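Local coordinates for uncharacterized protein (Leptospirillum rubarum, PDB 3OMD) that is of unknown function and belongs to the DUF5069 family, folding as a single chain of helices and loops without beta strands, at residues 115-124 with 130-140. Numbering follows the deposited sequence. Where two conformers were deposited one is given.
Sequences YFRSVRDSLA and ITTWVKLLDLE
Phe116, Arg120 and Leu136 lie at the heart of a helix-helix contact near the C-terminus, where helix segments 115-123 and 133-140, joined by loop 124-132, run at 29°, their axes 10.4 Å apart at closest approach. It illustrates knobs-into-holes packing: Leu136 is the knob, set among Phe116, Val119, Arg120 and Leu123. Its CD2 lies over one face of the Phe116 ring, 4.1 Å from the centroid in a CH-pi contact, while CD1 rests on Arg120 CA and CB. Phe116 reaches across with CG anti to the backbone N (chi1 180°), driving its edge at the face of Trp133 in a T-shaped pair, planes at 73° and CD1 3.6 Å from Trp133 CZ3. Beyond, Leu139 CD2 meets Leu123 CB and Ala124 CB. The polar link is Arg120, whose chain bends at chi3 and sends NH1 fairly straight to Ile130 O (2.9 Å), the acceptor in the guanidinium plane; Asp121 OD1 adds a salt bridge with weak NE and NH2 bonds. A leucine in place of Arg120 would probably leave Ile130 O without this donor and Asp121 without its cationic mate. Apolar interlocking thus joins the helices, while one charged side chain ties the first to the connecting loop.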
loop_
_atom_site.group_PDB
_atom_site.type_symbol
_atom_site.label_atom_id
_atom_site.label_comp_id
_atom_site.label_asym_id
_atom_site.label_seq_id
_atom_site.Cartn_x
_atom_site.Cartn_y
_atom_site.Cartn_z
ATOM N N TYR A 115 7.896 -16.631 9.747
ATOM C CA TYR A 115 6.616 -16.459 9.059
ATOM C C TYR A 115 6.842 -16.039 7.597
ATOM O O TYR A 115 6.260 -16.639 6.665
ATOM C CB TYR A 115 5.755 -15.440 9.834
ATOM C CG TYR A 115 4.528 -15.003 9.099
ATOM C CD1 TYR A 115 3.664 -15.931 8.520
ATOM C CD2 TYR A 115 4.223 -13.634 8.983
ATOM C CE1 TYR A 115 2.506 -15.514 7.840
ATOM C CE2 TYR A 115 3.066 -13.225 8.328
ATOM C CZ TYR A 115 2.229 -14.164 7.745
ATOM O OH TYR A 115 1.095 -13.742 7.074
ATOM N N PHE A 116 7.674 -15.001 7.406
ATOM C CA PHE A 116 7.961 -14.504 6.040
ATOM C C PHE A 116 8.428 -15.653 5.149
ATOM O O PHE A 116 7.932 -15.845 4.021
ATOM C CB PHE A 116 9.074 -13.444 6.141
ATOM C CG PHE A 116 9.482 -12.838 4.823
ATOM C CD1 PHE A 116 8.976 -11.589 4.444
ATOM C CD2 PHE A 116 10.333 -13.504 3.970
ATOM C CE1 PHE A 116 9.358 -11.005 3.207
ATOM C CE2 PHE A 116 10.719 -12.934 2.741
ATOM C CZ PHE A 116 10.207 -11.683 2.358
ATOM N N ARG A 117 9.354 -16.446 5.663
ATOM C CA ARG A 117 9.892 -17.524 4.823
ATOM C C ARG A 117 8.865 -18.630 4.544
ATOM O O ARG A 117 8.873 -19.208 3.461
ATOM C CB ARG A 117 11.175 -18.084 5.421
ATOM C CG ARG A 117 12.292 -17.007 5.348
ATOM C CD ARG A 117 13.581 -17.572 5.907
ATOM N NE ARG A 117 13.422 -17.805 7.330
ATOM C CZ ARG A 117 14.304 -18.449 8.094
ATOM N NH1 ARG A 117 15.430 -18.932 7.563
ATOM N NH2 ARG A 117 14.063 -18.596 9.393
ATOM N N SER A 118 7.974 -18.885 5.496
ATOM C CA SER A 118 6.902 -19.858 5.285
ATOM C C SER A 118 5.942 -19.397 4.180
ATOM O O SER A 118 5.482 -20.207 3.362
ATOM C CB SER A 118 6.151 -20.074 6.580
ATOM O OG SER A 118 5.191 -21.079 6.398
ATOM N N VAL A 119 5.620 -18.102 4.166
ATOM C CA VAL A 119 4.760 -17.556 3.099
ATOM C C VAL A 119 5.480 -17.660 1.768
ATOM O O VAL A 119 4.928 -18.163 0.784
ATOM C CB VAL A 119 4.395 -16.080 3.372
ATOM C CG1 VAL A 119 3.596 -15.512 2.186
ATOM C CG2 VAL A 119 3.548 -16.009 4.637
ATOM N N ARG A 120 6.717 -17.182 1.747
ATOM C CA ARG A 120 7.448 -17.145 0.491
ATOM C C ARG A 120 7.656 -18.547 -0.061
ATOM O O ARG A 120 7.558 -18.776 -1.270
ATOM C CB ARG A 120 8.788 -16.510 0.691
ATOM C CG ARG A 120 9.465 -16.168 -0.640
ATOM C CD ARG A 120 10.937 -16.005 -0.444
ATOM N NE ARG A 120 11.572 -17.132 0.254
ATOM C CZ ARG A 120 12.649 -16.958 1.016
ATOM N NH1 ARG A 120 13.176 -15.744 1.151
ATOM N NH2 ARG A 120 13.178 -17.963 1.678
ATOM N N ASP A 121 7.971 -19.484 0.815
ATOM C CA ASP A 121 8.214 -20.850 0.328
ATOM C C ASP A 121 6.923 -21.475 -0.254
ATOM O O ASP A 121 6.986 -22.309 -1.184
ATOM C CB ASP A 121 8.844 -21.698 1.434
ATOM C CG ASP A 121 10.322 -21.305 1.742
ATOM O OD1 ASP A 121 10.968 -20.466 1.037
ATOM O OD2 ASP A 121 10.831 -21.828 2.760
ATOM N N SER A 122 5.761 -21.088 0.275
ATOM C CA SER A 122 4.474 -21.572 -0.269
ATOM C C SER A 122 4.164 -20.994 -1.641
ATOM O O SER A 122 3.456 -21.615 -2.438
ATOM C CB SER A 122 3.297 -21.321 0.692
ATOM O OG SER A 122 2.883 -19.934 0.709
ATOM N N LEU A 123 4.709 -19.825 -1.940
ATOM C CA LEU A 123 4.426 -19.151 -3.212
ATOM C C LEU A 123 5.468 -19.466 -4.254
ATOM O O LEU A 123 5.126 -19.696 -5.419
ATOM C CB LEU A 123 4.373 -17.625 -3.007
ATOM C CG LEU A 123 3.231 -17.037 -2.173
ATOM C CD1 LEU A 123 3.564 -15.602 -1.799
ATOM C CD2 LEU A 123 1.912 -17.090 -2.893
ATOM N N ALA A 124 6.740 -19.451 -3.855
ATOM C CA ALA A 124 7.830 -19.605 -4.818
ATOM C C ALA A 124 9.090 -20.063 -4.090
ATOM O O ALA A 124 9.952 -19.242 -3.724
ATOM C CB ALA A 124 8.058 -18.332 -5.582
ATOM N N ILE A 130 14.152 -12.952 -2.414
ATOM C CA ILE A 130 13.033 -12.090 -1.986
ATOM C C ILE A 130 13.030 -12.046 -0.471
ATOM O O ILE A 130 12.757 -13.066 0.163
ATOM C CB ILE A 130 11.663 -12.588 -2.570
ATOM C CG1 ILE A 130 11.714 -12.445 -4.098
ATOM C CG2 ILE A 130 10.480 -11.804 -1.950
ATOM C CD1 ILE A 130 10.449 -12.880 -4.800
ATOM N N THR A 131 13.337 -10.861 0.102
ATOM C CA THR A 131 13.528 -10.729 1.552
ATOM C C THR A 131 12.797 -9.570 2.191
ATOM O O THR A 131 12.796 -9.424 3.419
ATOM C CB THR A 131 15.021 -10.583 1.911
ATOM O OG1 THR A 131 15.551 -9.368 1.355
ATOM C CG2 THR A 131 15.855 -11.823 1.442
ATOM N N THR A 132 12.154 -8.752 1.367
ATOM C CA THR A 132 11.425 -7.593 1.889
ATOM C C THR A 132 9.924 -7.800 1.737
ATOM O O THR A 132 9.473 -8.499 0.819
ATOM C CB THR A 132 11.806 -6.337 1.113
ATOM O OG1 THR A 132 11.560 -6.542 -0.302
ATOM C CG2 THR A 132 13.267 -5.987 1.356
ATOM N N TRP A 133 9.154 -7.211 2.638
ATOM C CA TRP A 133 7.709 -7.389 2.631
ATOM C C TRP A 133 7.093 -6.916 1.338
ATOM O O TRP A 133 6.170 -7.584 0.832
ATOM C CB TRP A 133 7.062 -6.636 3.800
ATOM C CG TRP A 133 7.344 -7.276 5.169
ATOM C CD1 TRP A 133 8.045 -6.731 6.220
ATOM C CD2 TRP A 133 6.862 -8.549 5.621
ATOM N NE1 TRP A 133 8.048 -7.605 7.294
ATOM C CE2 TRP A 133 7.336 -8.730 6.955
ATOM C CE3 TRP A 133 6.081 -9.555 5.031
ATOM C CZ2 TRP A 133 7.061 -9.884 7.701
ATOM C CZ3 TRP A 133 5.779 -10.705 5.786
ATOM C CH2 TRP A 133 6.292 -10.865 7.103
ATOM N N VAL A 134 7.524 -5.779 0.799
ATOM C CA VAL A 134 6.814 -5.263 -0.391
ATOM C C VAL A 134 7.052 -6.171 -1.603
ATOM O O VAL A 134 6.185 -6.276 -2.487
ATOM C CB VAL A 134 7.116 -3.788 -0.683
ATOM C CG1 VAL A 134 6.660 -2.935 0.505
ATOM C CG2 VAL A 134 8.557 -3.547 -1.087
ATOM N N LYS A 135 8.200 -6.838 -1.656
ATOM C CA LYS A 135 8.443 -7.771 -2.773
ATOM C C LYS A 135 7.626 -9.030 -2.586
ATOM O O LYS A 135 7.125 -9.613 -3.565
ATOM C CB LYS A 135 9.928 -8.101 -2.926
ATOM C CG LYS A 135 10.705 -7.036 -3.687
ATOM C CD LYS A 135 12.020 -7.596 -4.238
ATOM C CE LYS A 135 12.794 -6.586 -5.082
ATOM N NZ LYS A 135 12.049 -6.056 -6.274
ATOM N N LEU A 136 7.457 -9.460 -1.341
ATOM C CA LEU A 136 6.607 -10.627 -1.082
ATOM C C LEU A 136 5.152 -10.348 -1.529
ATOM O O LEU A 136 4.493 -11.216 -2.111
ATOM C CB LEU A 136 6.672 -11.020 0.405
ATOM C CG LEU A 136 5.947 -12.328 0.737
ATOM C CD1 LEU A 136 6.609 -13.495 -0.010
ATOM C CD2 LEU A 136 6.022 -12.543 2.261
ATOM N N LEU A 137 4.648 -9.140 -1.241
ATOM C CA LEU A 137 3.301 -8.776 -1.699
ATOM C C LEU A 137 3.200 -8.877 -3.227
ATOM O O LEU A 137 2.203 -9.397 -3.740
ATOM C CB LEU A 137 2.948 -7.363 -1.236
ATOM C CG LEU A 137 2.661 -7.227 0.266
ATOM C CD1 LEU A 137 2.574 -5.762 0.654
ATOM C CD2 LEU A 137 1.352 -7.927 0.624
ATOM N N ASP A 138 4.170 -8.329 -3.967
ATOM C CA ASP A 138 4.107 -8.435 -5.432
ATOM C C ASP A 138 4.135 -9.895 -5.867
ATOM O O ASP A 138 3.487 -10.259 -6.853
ATOM C CB ASP A 138 5.266 -7.674 -6.087
ATOM C CG ASP A 138 4.955 -6.226 -6.346
ATOM O OD1 ASP A 138 3.780 -5.813 -6.281
ATOM O OD2 ASP A 138 5.930 -5.515 -6.654
ATOM N N LEU A 139 4.926 -10.724 -5.173
ATOM C CA LEU A 139 5.001 -12.147 -5.544
ATOM C C LEU A 139 3.632 -12.796 -5.355
ATOM O O LEU A 139 3.157 -13.514 -6.269
ATOM C CB LEU A 139 6.059 -12.848 -4.669
ATOM C CG LEU A 139 6.218 -14.355 -4.871
ATOM C CD1 LEU A 139 6.869 -14.575 -6.215
ATOM C CD2 LEU A 139 7.094 -14.928 -3.750
ATOM N N GLU A 140 3.001 -12.552 -4.196
ATOM C CA GLU A 140 1.695 -13.162 -3.916
ATOM C C GLU A 140 0.648 -12.663 -4.925
ATOM O O GLU A 140 -0.306 -13.404 -5.274
ATOM C CB GLU A 140 1.248 -12.882 -2.479
ATOM C CG GLU A 140 -0.151 -13.459 -2.169
ATOM C CD GLU A 140 -0.365 -14.039 -0.750
ATOM O OE1 GLU A 140 0.568 -14.097 0.081
ATOM O OE2 GLU A 140 -1.522 -14.478 -0.477
#